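Local coordinates for iron-regulated ABC transporter siderophore-binding protein SirA (Staphylococcus aureus subsp. aureus, PDB 3MWF) that binds the siderophore staphyloferrin B and probably hands it to an ABC transporter for iron uptake, at residues W159-A163 with L188-N193; M218-I223 with W251-A256; T5-K9 with L122-A126; S37-K41 with L127-A133. All coordinates share one frame; numbering follows the deposited sequence. Where two conformers were deposited one is given.

Contact 1 (W159-A163 with L188-N193); sequences WPLKA and LGFKRN
Trp159 sends its indole out with CG trans to the backbone N (chi1 -168°), Phe190 holds CG trans to its carbonyl carbon (chi1 -73°), and the two settings produce a T-shaped (edge-to-face) pair. The ring planes stand 73° apart, and Trp159 CH2 lies over the centre of the phenyl ring. The same indole edge brings CZ2 to 3.4 Å from Leu188 O, a buried carbonyl without a hydrogen-bonding partner; the wide indole suits the place because one edge covers both this oxygen and the face of Phe190. Gly189 ends helix 179-187 in a Schellman motif, where glycine accepts the positive phi and, having no side chain, lets the rim of the indole at Trp159 CZ2 come close. Beyond the rings the backbones form a single beta bridge: Lys191 N donates to Leu161 O at 2.9 Å, and Ala163 N to Lys191 O, also 2.9 Å. Ala163 CB lies 3.8 Å from Phe190 CD1; the single methyl lets the phenyl ring settle close to the backbone. A water links Ala163 O and Asn193 N. The bridge ties the loop before strand 163-168 to the one between helices 179-187 and 194-201, with Phe190 packed on Leu185 and Trp159 on helix 130-155.

Contact 2 (M218-I223 with W251-A256); sequences MNADHI and WKNLDA
The backbones of 218-223 and 251-256 run close at two places, Asn219 CA lying 5.5 Å from Leu254 CA and Asp221 CA 4.8 Å from Ala256 CA. They belong to a beta-alpha-beta crossover: strand 222-227 is followed by several helices and then by its parallel neighbour, strand 262-263, and this contact lays the last two of those helices, at their junction, against the start of strand 222-227 and the turn before it. Leu254 occupies the N-cap position of helix 255-258, and the next backbone N-H, that of Asp255, is taken by Asn219 OD1 at 2.9 Å, in the plane of the carbonyl. Asn219 can do this because CG is trans to its N (chi1 -160°), and an amide suits the place because its other end donates: ND2 reaches Asp255 OD2 at 3.1 Å, from above the carboxylate, with the two planes 72° apart. Deeper in, the contact turns apolar. Ile223, branched and on the strand, puts CD1 3.7 Å from Leu254 CD1 and CG1 against the CB of Ala256, whose small side chain lets helix and strand approach closely. Met218 adds a Met-aromatic contact, its sulfur at the edge of the Trp251 ring, SD to CZ3 3.8 Å. Asp221 OD2 accepts a hydrogen bond from Lys162 N, and at the outer margin one water donates to both Asp221 OD1 and Asp255 OD2, the latter at 2.7 Å.

Contact 3 (T5-K9 with L122-A126); sequences TTSIK and LMGKA
Ile8 faces helix 116-127 and spreads its branches over Leu122, Lys125 and Ala126. Strand segment 6-9 and helix segment 122-126 run nearly antiparallel, at 162°, with axes 9.6 Å apart at closest approach. With CG1 trans to the carbonyl carbon (chi1 -67°), the longer branch of Ile8 reaches the helix backbone, where CD1 lies 3.4 Å from Ala126 CA, tighter than usual for two carbons, and 3.6 Å from Ala126 CB. Alanine suits this point, since its single methyl allows the isoleucine to touch the helix itself. The other branch goes to a different residue: Ile8 CG2 meets Leu122 CD1 at 3.7 Å, the two side chains inclined to one another rather than aligned. Lys125 runs alongside Ile8 in the opposite sense, its CG 4.2 Å from Ile8 CG1, its aliphatic part covering the flank of the isoleucine. The chain then bends at its last torsion (chi4 56°), which places NZ beside Thr6 CG2 at 4.0 Å. A long, flexible side chain is apt here, apolar along its methylenes near the buried isoleucine and charged at the outer margin. This structural packing in the N-terminal lobe lays the hairpin of strands 6-10 and 13-17 on one side of helix 116-127; Ile8 also touches Ile17 and Val108 of strand 107-110, and Met123, on another side of the helix, lies against helix 29-37.

Contact 4 (S37-K41 with L127-A133); sequences SLGVK and LGKEKEA
Leu38 is the bump of this contact, entering a hollow whose sides are Leu127, Lys129 and Glu132 and whose floor is Ala133. Its two methyls divide the work. CD2 presses on the first turn of helix 130-155, 3.6 Å from Ala133 N and 3.9 Å from Glu132 CB, while CD1 goes the other way and meets Leu127 CD1 at 4.1 Å. Ala133 suits the floor because its short side chain lets the leucine come close to the helix backbone. Leu38 holds CG trans to the carbonyl carbon (chi1 -69°), which aims the forked end into this turn. Both segments contain the end of a helix: Gly39 terminates helix 29-37 and Gly128 terminates helix 116-127, each in a Schellman motif whose positive phi favours glycine. This joint belongs to the N-terminal lobe, where the chain turns into helix 130-155, the long helix that carries it toward the second lobe, as in other siderophore-binding proteins of this family. Val40 is a second, smaller bump, fitting between Leu127 and the aliphatic part of Lys129. Its CG2 lies 4.1 Å from Leu127 CD1 and 4.0 Å from Lys129 CE, and the side chains of Val40 and Leu127 are inclined to each other. Lys129 bends at chi2 (-77°) and runs its methylenes past the carbonyl of Leu38, with Lys129 CD 3.8 Å from Leu38 O.

The four contacts form two pairs at the two ends of the fold. Contacts 3 and 4, with centres 11 Å apart, meet where helix 116-127 passes into helix 130-155, Gly124 O probably accepting a hydrogen bond from Lys129 N. Their segments alternate along the sequence. Contacts 1 and 2 follow in series, with centres about 13 Å apart, and share the sheet containing strands 163-168 and 222-227; Asp221 OD2 and Asn219 O probably bond to Lys162 N and Asn193 ND2. Contacts 2 and 3 are about 43 Å apart, centre to centre. Helix 130-155 connects the two lobes. Residues of both lobes line the staphyloferrin B pocket, to which none of the four contacts contributes, so they tie together the framework of each lobe.

Contact 1 (W159-A163 with L188-N193)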
loop_
_atom_site.group_PDB
_atom_site.type_symbol
_atom_site.label_atom_id
_atom_site.label_comp_id
_atom_site.label_asym_id
_atom_site.label_seq_id
_atom_site.Cartn_x
_atom_site.Cartn_y
_atom_site.Cartn_z
ATOM N N TRP A 159 -11.650 -23.372 0.844
ATOM C CA TRP A 159 -11.118 -22.257 1.645
ATOM C C TRP A 159 -10.165 -22.798 2.717
ATOM O O TRP A 159 -10.485 -23.798 3.385
ATOM C CB TRP A 159 -12.258 -21.415 2.268
ATOM C CG TRP A 159 -11.747 -20.110 2.839
ATOM C CD1 TRP A 159 -11.580 -19.797 4.153
ATOM C CD2 TRP A 159 -11.274 -18.975 2.089
ATOM N NE1 TRP A 159 -11.057 -18.524 4.273
ATOM C CE2 TRP A 159 -10.864 -18.004 3.020
ATOM C CE3 TRP A 159 -11.171 -18.692 0.719
ATOM C CZ2 TRP A 159 -10.324 -16.751 2.626
ATOM C CZ3 TRP A 159 -10.635 -17.441 0.318
ATOM C CH2 TRP A 159 -10.238 -16.488 1.270
ATOM N N PRO A 160 -8.993 -22.153 2.908
ATOM C CA PRO A 160 -8.511 -20.935 2.192
ATOM C C PRO A 160 -7.827 -21.187 0.851
ATOM O O PRO A 160 -7.093 -22.178 0.688
ATOM C CB PRO A 160 -7.483 -20.363 3.170
ATOM C CG PRO A 160 -6.866 -21.647 3.806
ATOM C CD PRO A 160 -8.117 -22.495 4.051
ATOM N N LEU A 161 -8.041 -20.268 -0.091
ATOM C CA LEU A 161 -7.375 -20.281 -1.374
ATOM C C LEU A 161 -5.960 -19.745 -1.177
ATOM O O LEU A 161 -5.730 -18.893 -0.322
ATOM C CB LEU A 161 -8.096 -19.365 -2.374
ATOM C CG LEU A 161 -9.552 -19.721 -2.683
ATOM C CD1 LEU A 161 -10.063 -18.763 -3.756
ATOM C CD2 LEU A 161 -9.653 -21.183 -3.106
ATOM N N LYS A 162 -5.052 -20.233 -1.999
ATOM C CA LYS A 162 -3.764 -19.556 -2.171
ATOM C C LYS A 162 -3.882 -18.441 -3.221
ATOM O O LYS A 162 -4.517 -18.599 -4.273
ATOM C CB LYS A 162 -2.677 -20.556 -2.537
ATOM C CG LYS A 162 -2.304 -21.422 -1.358
ATOM C CD LYS A 162 -1.274 -22.481 -1.757
ATOM C CE LYS A 162 -1.920 -23.767 -2.207
ATOM N NZ LYS A 162 -0.904 -24.785 -2.653
ATOM N N ALA A 163 -3.246 -17.307 -2.921
ATOM C CA ALA A 163 -3.289 -16.135 -3.813
ATOM C C ALA A 163 -1.864 -15.671 -4.081
ATOM O O ALA A 163 -0.966 -15.893 -3.262
ATOM C CB ALA A 163 -4.092 -14.985 -3.149
ATOM N N LEU A 188 -7.187 -11.227 5.060
ATOM C CA LEU A 188 -8.441 -11.784 4.556
ATOM C C LEU A 188 -8.487 -13.314 4.597
ATOM O O LEU A 188 -9.509 -13.913 4.288
ATOM C CB LEU A 188 -8.682 -11.284 3.140
ATOM C CG LEU A 188 -8.901 -9.778 3.078
ATOM C CD1 LEU A 188 -8.915 -9.367 1.637
ATOM C CD2 LEU A 188 -10.248 -9.374 3.800
ATOM N N GLY A 189 -7.364 -13.925 4.959
ATOM C CA GLY A 189 -7.264 -15.385 5.081
ATOM C C GLY A 189 -6.737 -16.165 3.902
ATOM O O GLY A 189 -6.699 -17.402 3.946
ATOM N N PHE A 190 -6.327 -15.469 2.838
ATOM C CA PHE A 190 -5.681 -16.118 1.716
ATOM C C PHE A 190 -4.336 -16.613 2.185
ATOM O O PHE A 190 -3.722 -15.982 3.032
ATOM C CB PHE A 190 -5.468 -15.133 0.561
ATOM C CG PHE A 190 -6.755 -14.768 -0.165
ATOM C CD1 PHE A 190 -7.261 -15.600 -1.170
ATOM C CD2 PHE A 190 -7.432 -13.591 0.152
ATOM C CE1 PHE A 190 -8.428 -15.268 -1.857
ATOM C CE2 PHE A 190 -8.645 -13.248 -0.528
ATOM C CZ PHE A 190 -9.130 -14.078 -1.513
ATOM N N LYS A 191 -3.885 -17.720 1.607
ATOM C CA LYS A 191 -2.564 -18.280 1.928
ATOM C C LYS A 191 -1.652 -18.217 0.712
ATOM O O LYS A 191 -2.052 -17.763 -0.367
ATOM C CB LYS A 191 -2.702 -19.732 2.415
ATOM C CG LYS A 191 -3.567 -19.868 3.635
ATOM C CD LYS A 191 -3.087 -19.047 4.799
ATOM C CE LYS A 191 -4.065 -19.107 6.000
ATOM N NZ LYS A 191 -3.633 -18.227 7.113
ATOM N N ARG A 192 -0.397 -18.650 0.902
ATOM C CA ARG A 192 0.607 -18.605 -0.161
ATOM C C ARG A 192 1.192 -19.990 -0.382
ATOM O O ARG A 192 1.245 -20.799 0.565
ATOM C CB ARG A 192 1.752 -17.668 0.249
ATOM C CG ARG A 192 1.277 -16.279 0.650
ATOM C CD ARG A 192 2.459 -15.361 0.926
ATOM N NE ARG A 192 2.044 -14.032 1.413
ATOM C CZ ARG A 192 1.894 -13.677 2.689
ATOM N NH1 ARG A 192 2.112 -14.563 3.678
ATOM N NH2 ARG A 192 1.524 -12.434 2.992
ATOM N N ASN A 193 1.663 -20.260 -1.593
ATOM C CA ASN A 193 2.361 -21.526 -1.852
ATOM C C ASN A 193 3.563 -21.609 -0.931
ATOM O O ASN A 193 4.086 -20.588 -0.479
ATOM C CB ASN A 193 2.703 -21.733 -3.335
ATOM C CG ASN A 193 3.866 -20.893 -3.800
ATOM O OD1 ASN A 193 5.026 -21.104 -3.370
ATOM N ND2 ASN A 193 3.596 -19.963 -4.716
HETATM O O HOH W 1 0.530 -18.451 -3.526
#

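Contact 2 (M218-I223 with W251-A256)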
loop_
_atom_site.group_PDB
_atom_site.type_symbol
_atom_site.label_atom_id
_atom_site.label_comp_id
_atom_site.label_asym_id
_atom_site.label_seq_id
_atom_site.Cartn_x
_atom_site.Cartn_y
_atom_site.Cartn_z
ATOM N N MET A 218 5.061 -17.836 -8.388
ATOM C CA MET A 218 3.773 -17.160 -8.410
ATOM C C MET A 218 2.601 -18.101 -8.192
ATOM O O MET A 218 1.449 -17.653 -8.099
ATOM C CB MET A 218 3.577 -16.523 -9.805
ATOM C CG MET A 218 4.645 -15.495 -10.131
ATOM S SD MET A 218 4.375 -14.983 -11.844
ATOM C CE MET A 218 5.750 -13.867 -11.997
ATOM N N ASN A 219 2.851 -19.417 -8.173
ATOM C CA ASN A 219 1.717 -20.345 -8.217
ATOM C C ASN A 219 0.697 -20.104 -7.104
ATOM O O ASN A 219 1.058 -19.840 -5.965
ATOM C CB ASN A 219 2.179 -21.814 -8.190
ATOM C CG ASN A 219 1.094 -22.742 -8.722
ATOM O OD1 ASN A 219 0.302 -22.354 -9.609
ATOM N ND2 ASN A 219 1.010 -23.945 -8.155
ATOM N N ALA A 220 -0.588 -20.194 -7.454
ATOM C CA ALA A 220 -1.681 -19.877 -6.565
ATOM C C ALA A 220 -2.962 -20.410 -7.183
ATOM O O ALA A 220 -2.998 -20.723 -8.381
ATOM C CB ALA A 220 -1.789 -18.354 -6.388
ATOM N N ASP A 221 -3.996 -20.542 -6.363
ATOM C CA ASP A 221 -5.359 -20.834 -6.862
ATOM C C ASP A 221 -6.004 -19.654 -7.603
ATOM O O ASP A 221 -6.815 -19.858 -8.506
ATOM C CB ASP A 221 -6.246 -21.260 -5.713
ATOM C CG ASP A 221 -5.671 -22.447 -4.967
ATOM O OD1 ASP A 221 -5.213 -23.398 -5.632
ATOM O OD2 ASP A 221 -5.647 -22.383 -3.733
ATOM N N HIS A 222 -5.638 -18.436 -7.218
ATOM C CA HIS A 222 -6.061 -17.232 -7.933
ATOM C C HIS A 222 -4.905 -16.230 -7.970
ATOM O O HIS A 222 -4.218 -16.040 -6.952
ATOM C CB HIS A 222 -7.263 -16.591 -7.227
ATOM C CG HIS A 222 -8.007 -15.629 -8.099
ATOM N ND1 HIS A 222 -9.172 -15.973 -8.757
ATOM C CD2 HIS A 222 -7.712 -14.364 -8.479
ATOM C CE1 HIS A 222 -9.561 -14.954 -9.511
ATOM N NE2 HIS A 222 -8.696 -13.962 -9.353
ATOM N N ILE A 223 -4.747 -15.562 -9.110
ATOM C CA ILE A 223 -3.643 -14.613 -9.295
ATOM C C ILE A 223 -4.212 -13.258 -9.654
ATOM O O ILE A 223 -5.091 -13.153 -10.509
ATOM C CB ILE A 223 -2.641 -15.115 -10.378
ATOM C CG1 ILE A 223 -1.895 -16.367 -9.884
ATOM C CG2 ILE A 223 -1.654 -13.981 -10.813
ATOM C CD1 ILE A 223 -0.971 -17.006 -10.947
ATOM N N TRP A 251 4.062 -19.552 -17.418
ATOM C CA TRP A 251 2.837 -18.908 -17.016
ATOM C C TRP A 251 1.644 -19.836 -17.294
ATOM O O TRP A 251 0.735 -19.967 -16.486
ATOM C CB TRP A 251 2.689 -17.575 -17.769
ATOM C CG TRP A 251 1.440 -16.825 -17.426
ATOM C CD1 TRP A 251 0.257 -16.854 -18.114
ATOM C CD2 TRP A 251 1.253 -15.900 -16.340
ATOM N NE1 TRP A 251 -0.647 -16.017 -17.522
ATOM C CE2 TRP A 251 -0.060 -15.414 -16.432
ATOM C CE3 TRP A 251 2.088 -15.421 -15.307
ATOM C CZ2 TRP A 251 -0.587 -14.493 -15.517
ATOM C CZ3 TRP A 251 1.569 -14.492 -14.396
ATOM C CH2 TRP A 251 0.238 -14.044 -14.506
ATOM N N LYS A 252 1.679 -20.481 -18.448
ATOM C CA LYS A 252 0.555 -21.314 -18.866
ATOM C C LYS A 252 0.379 -22.551 -17.979
ATOM O O LYS A 252 -0.695 -23.151 -17.949
ATOM C CB LYS A 252 0.709 -21.670 -20.328
ATOM C CG LYS A 252 0.647 -20.399 -21.153
ATOM C CD LYS A 252 0.933 -20.624 -22.607
ATOM C CE LYS A 252 0.875 -19.276 -23.323
ATOM N NZ LYS A 252 -0.113 -18.334 -22.649
ATOM N N ASN A 253 1.409 -22.863 -17.203
ATOM C CA ASN A 253 1.356 -24.002 -16.288
ATOM C C ASN A 253 0.950 -23.657 -14.858
ATOM O O ASN A 253 0.698 -24.554 -14.044
ATOM C CB ASN A 253 2.669 -24.766 -16.316
ATOM C CG ASN A 253 2.735 -25.746 -17.477
ATOM O OD1 ASN A 253 2.428 -26.915 -17.318
ATOM N ND2 ASN A 253 3.067 -25.255 -18.651
ATOM N N LEU A 254 0.820 -22.363 -14.555
ATOM C CA LEU A 254 0.322 -21.967 -13.250
ATOM C C LEU A 254 -1.096 -22.503 -13.048
ATOM O O LEU A 254 -1.919 -22.469 -13.980
ATOM C CB LEU A 254 0.317 -20.433 -13.096
ATOM C CG LEU A 254 1.684 -19.760 -13.148
ATOM C CD1 LEU A 254 1.528 -18.245 -13.304
ATOM C CD2 LEU A 254 2.480 -20.059 -11.877
ATOM N N ASP A 255 -1.392 -22.941 -11.830
ATOM C CA ASP A 255 -2.730 -23.435 -11.491
ATOM C C ASP A 255 -3.814 -22.407 -11.813
ATOM O O ASP A 255 -4.826 -22.736 -12.446
ATOM C CB ASP A 255 -2.827 -23.797 -10.012
ATOM C CG ASP A 255 -1.945 -24.987 -9.629
ATOM O OD1 ASP A 255 -1.436 -25.695 -10.510
ATOM O OD2 ASP A 255 -1.762 -25.207 -8.428
ATOM N N ALA A 256 -3.641 -21.166 -11.362
ATOM C CA ALA A 256 -4.709 -20.188 -11.575
ATOM C C ALA A 256 -4.934 -19.916 -13.077
ATOM O O ALA A 256 -6.078 -19.607 -13.491
ATOM C CB ALA A 256 -4.434 -18.869 -10.809
HETATM O O HOH W 2 -2.293 -23.550 -6.327
#

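Contact 3 (T5-K9 with L122-A126)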
loop_
_atom_site.group_PDB
_atom_site.type_symbol
_atom_site.label_atom_id
_atom_site.label_comp_id
_atom_site.label_asym_id
_atom_site.label_seq_id
_atom_site.Cartn_x
_atom_site.Cartn_y
_atom_site.Cartn_z
ATOM N N THR A 5 1.735 18.516 25.414
ATOM C CA THR A 5 2.997 17.778 25.045
ATOM C C THR A 5 2.786 16.258 25.016
ATOM O O THR A 5 2.223 15.682 25.954
ATOM C CB THR A 5 4.197 18.181 25.960
ATOM O OG1 THR A 5 4.806 19.372 25.441
ATOM C CG2 THR A 5 5.267 17.082 26.018
ATOM N N THR A 6 3.226 15.634 23.919
ATOM C CA THR A 6 3.129 14.183 23.718
ATOM C C THR A 6 4.460 13.631 23.204
ATOM O O THR A 6 5.022 14.151 22.227
ATOM C CB THR A 6 2.032 13.834 22.689
ATOM O OG1 THR A 6 0.852 14.600 22.967
ATOM C CG2 THR A 6 1.697 12.341 22.722
ATOM N N SER A 7 4.951 12.580 23.856
ATOM C CA SER A 7 6.169 11.902 23.425
ATOM C C SER A 7 5.809 10.636 22.655
ATOM O O SER A 7 5.043 9.797 23.139
ATOM C CB SER A 7 7.084 11.574 24.619
ATOM O OG SER A 7 8.310 10.997 24.188
ATOM N N ILE A 8 6.364 10.503 21.454
ATOM C CA ILE A 8 6.069 9.366 20.598
ATOM C C ILE A 8 7.319 8.564 20.247
ATOM O O ILE A 8 8.296 9.128 19.763
ATOM C CB ILE A 8 5.393 9.848 19.299
ATOM C CG1 ILE A 8 4.003 10.407 19.623
ATOM C CG2 ILE A 8 5.325 8.709 18.268
ATOM C CD1 ILE A 8 3.341 11.056 18.481
ATOM N N LYS A 9 7.274 7.254 20.500
ATOM C CA LYS A 9 8.313 6.319 20.066
ATOM C C LYS A 9 7.983 5.821 18.652
ATOM O O LYS A 9 6.891 5.311 18.427
ATOM C CB LYS A 9 8.351 5.108 21.001
ATOM C CG LYS A 9 9.178 5.291 22.262
ATOM C CD LYS A 9 8.839 4.201 23.287
ATOM C CE LYS A 9 9.851 4.114 24.427
ATOM N NZ LYS A 9 9.965 5.381 25.200
ATOM N N LEU A 122 0.002 5.232 14.457
ATOM C CA LEU A 122 0.999 6.278 14.689
ATOM C C LEU A 122 0.402 7.668 14.509
ATOM O O LEU A 122 0.626 8.560 15.332
ATOM C CB LEU A 122 2.192 6.113 13.752
ATOM C CG LEU A 122 3.291 7.173 13.863
ATOM C CD1 LEU A 122 3.888 7.199 15.256
ATOM C CD2 LEU A 122 4.385 6.889 12.861
ATOM N N MET A 123 -0.316 7.862 13.410
ATOM C CA MET A 123 -0.860 9.180 13.131
ATOM C C MET A 123 -1.987 9.527 14.083
ATOM O O MET A 123 -2.131 10.701 14.455
ATOM C CB MET A 123 -1.264 9.311 11.664
ATOM C CG MET A 123 -0.051 9.329 10.738
ATOM S SD MET A 123 -0.432 9.536 8.985
ATOM C CE MET A 123 -1.109 11.197 9.026
ATOM N N GLY A 124 -2.731 8.511 14.520
ATOM C CA GLY A 124 -3.760 8.699 15.545
ATOM C C GLY A 124 -3.140 9.321 16.798
ATOM O O GLY A 124 -3.655 10.318 17.340
ATOM N N LYS A 125 -2.025 8.742 17.244
ATOM C CA LYS A 125 -1.320 9.238 18.430
ATOM C C LYS A 125 -0.730 10.644 18.224
ATOM O O LYS A 125 -0.874 11.514 19.081
ATOM C CB LYS A 125 -0.241 8.253 18.879
ATOM C CG LYS A 125 0.323 8.575 20.263
ATOM C CD LYS A 125 1.013 7.370 20.904
ATOM C CE LYS A 125 1.768 7.760 22.189
ATOM N NZ LYS A 125 0.892 8.433 23.211
ATOM N N ALA A 126 -0.090 10.853 17.072
ATOM C CA ALA A 126 0.599 12.090 16.782
ATOM C C ALA A 126 -0.375 13.248 16.645
ATOM O O ALA A 126 -0.052 14.385 17.038
ATOM C CB ALA A 126 1.458 11.944 15.511
#

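Contact 4 (S37-K41 with L127-A133)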
loop_
_atom_site.group_PDB
_atom_site.type_symbol
_atom_site.label_atom_id
_atom_site.label_comp_id
_atom_site.label_asym_id
_atom_site.label_seq_id
_atom_site.Cartn_x
_atom_site.Cartn_y
_atom_site.Cartn_z
ATOM N N SER A 37 -8.333 10.533 6.161
ATOM C CA SER A 37 -9.239 9.594 6.827
ATOM C C SER A 37 -9.512 9.964 8.292
ATOM O O SER A 37 -10.608 9.685 8.838
ATOM C CB SER A 37 -8.640 8.187 6.741
ATOM O OG SER A 37 -8.641 7.730 5.390
ATOM N N LEU A 38 -8.515 10.580 8.919
ATOM C CA LEU A 38 -8.606 11.022 10.314
ATOM C C LEU A 38 -9.181 12.445 10.447
ATOM O O LEU A 38 -9.262 12.982 11.562
ATOM C CB LEU A 38 -7.236 10.931 10.988
ATOM C CG LEU A 38 -6.698 9.515 11.236
ATOM C CD1 LEU A 38 -5.262 9.578 11.668
ATOM C CD2 LEU A 38 -7.522 8.778 12.289
ATOM N N GLY A 39 -9.558 13.043 9.318
ATOM C CA GLY A 39 -10.198 14.372 9.283
ATOM C C GLY A 39 -9.226 15.540 9.319
ATOM O O GLY A 39 -9.620 16.672 9.650
ATOM N N VAL A 40 -7.960 15.275 8.998
ATOM C CA VAL A 40 -6.920 16.297 8.984
ATOM C C VAL A 40 -6.342 16.483 7.579
ATOM O O VAL A 40 -5.561 15.641 7.119
ATOM C CB VAL A 40 -5.767 15.940 9.972
ATOM C CG1 VAL A 40 -4.721 17.048 10.020
ATOM C CG2 VAL A 40 -6.296 15.661 11.364
ATOM N N LYS A 41 -6.709 17.571 6.899
ATOM C CA LYS A 41 -6.158 17.868 5.571
ATOM C C LYS A 41 -4.712 18.364 5.685
ATOM O O LYS A 41 -4.469 19.418 6.274
ATOM C CB LYS A 41 -7.006 18.916 4.831
ATOM C CG LYS A 41 -8.483 18.551 4.638
ATOM C CD LYS A 41 -9.367 19.217 5.698
ATOM C CE LYS A 41 -10.849 19.132 5.343
ATOM N NZ LYS A 41 -11.130 19.786 4.022
ATOM N N LEU A 127 -1.557 12.958 16.112
ATOM C CA LEU A 127 -2.555 13.995 15.802
ATOM C C LEU A 127 -3.578 14.247 16.910
ATOM O O LEU A 127 -4.422 15.154 16.771
ATOM C CB LEU A 127 -3.302 13.663 14.502
ATOM C CG LEU A 127 -2.492 13.773 13.207
ATOM C CD1 LEU A 127 -3.239 13.081 12.070
ATOM C CD2 LEU A 127 -2.290 15.229 12.883
ATOM N N GLY A 128 -3.495 13.463 17.983
ATOM C CA GLY A 128 -4.525 13.412 19.030
ATOM C C GLY A 128 -5.862 12.974 18.452
ATOM O O GLY A 128 -6.912 13.556 18.762
ATOM N N LYS A 129 -5.817 11.972 17.576
ATOM C CA LYS A 129 -7.014 11.395 16.972
ATOM C C LYS A 129 -7.062 9.881 17.235
ATOM O O LYS A 129 -7.441 9.090 16.354
ATOM C CB LYS A 129 -7.043 11.673 15.464
ATOM C CG LYS A 129 -7.114 13.143 15.074
ATOM C CD LYS A 129 -8.497 13.735 15.228
ATOM C CE LYS A 129 -8.506 15.151 14.698
ATOM N NZ LYS A 129 -9.756 15.852 15.076
ATOM N N GLU A 130 -6.694 9.485 18.452
ATOM C CA GLU A 130 -6.619 8.070 18.820
ATOM C C GLU A 130 -7.947 7.338 18.712
ATOM O O GLU A 130 -7.996 6.217 18.192
ATOM C CB GLU A 130 -6.036 7.894 20.223
ATOM C CG GLU A 130 -4.533 8.098 20.255
ATOM C CD GLU A 130 -3.938 7.895 21.626
ATOM O OE1 GLU A 130 -4.151 6.813 22.214
ATOM O OE2 GLU A 130 -3.245 8.816 22.112
ATOM N N LYS A 131 -9.021 7.984 19.173
ATOM C CA LYS A 131 -10.351 7.389 19.096
ATOM C C LYS A 131 -10.782 7.241 17.630
ATOM O O LYS A 131 -11.344 6.216 17.247
ATOM C CB LYS A 131 -11.366 8.224 19.908
ATOM C CG LYS A 131 -12.847 7.857 19.739
ATOM C CD LYS A 131 -13.204 6.500 20.333
ATOM C CE LYS A 131 -14.630 6.491 20.908
ATOM N NZ LYS A 131 -15.631 7.143 20.013
ATOM N N GLU A 132 -10.511 8.255 16.816
ATOM C CA GLU A 132 -10.823 8.189 15.380
ATOM C C GLU A 132 -10.065 7.032 14.709
ATOM O O GLU A 132 -10.641 6.272 13.941
ATOM C CB GLU A 132 -10.481 9.508 14.683
ATOM C CG GLU A 132 -11.413 10.687 15.050
ATOM C CD GLU A 132 -11.091 11.352 16.390
ATOM O OE1 GLU A 132 -10.168 10.928 17.127
ATOM O OE2 GLU A 132 -11.796 12.326 16.732
ATOM N N ALA A 133 -8.783 6.902 15.047
ATOM C CA ALA A 133 -7.929 5.836 14.492
ATOM C C ALA A 133 -8.439 4.450 14.873
ATOM O O ALA A 133 -8.525 3.532 14.033
ATOM C CB ALA A 133 -6.483 6.018 14.950
#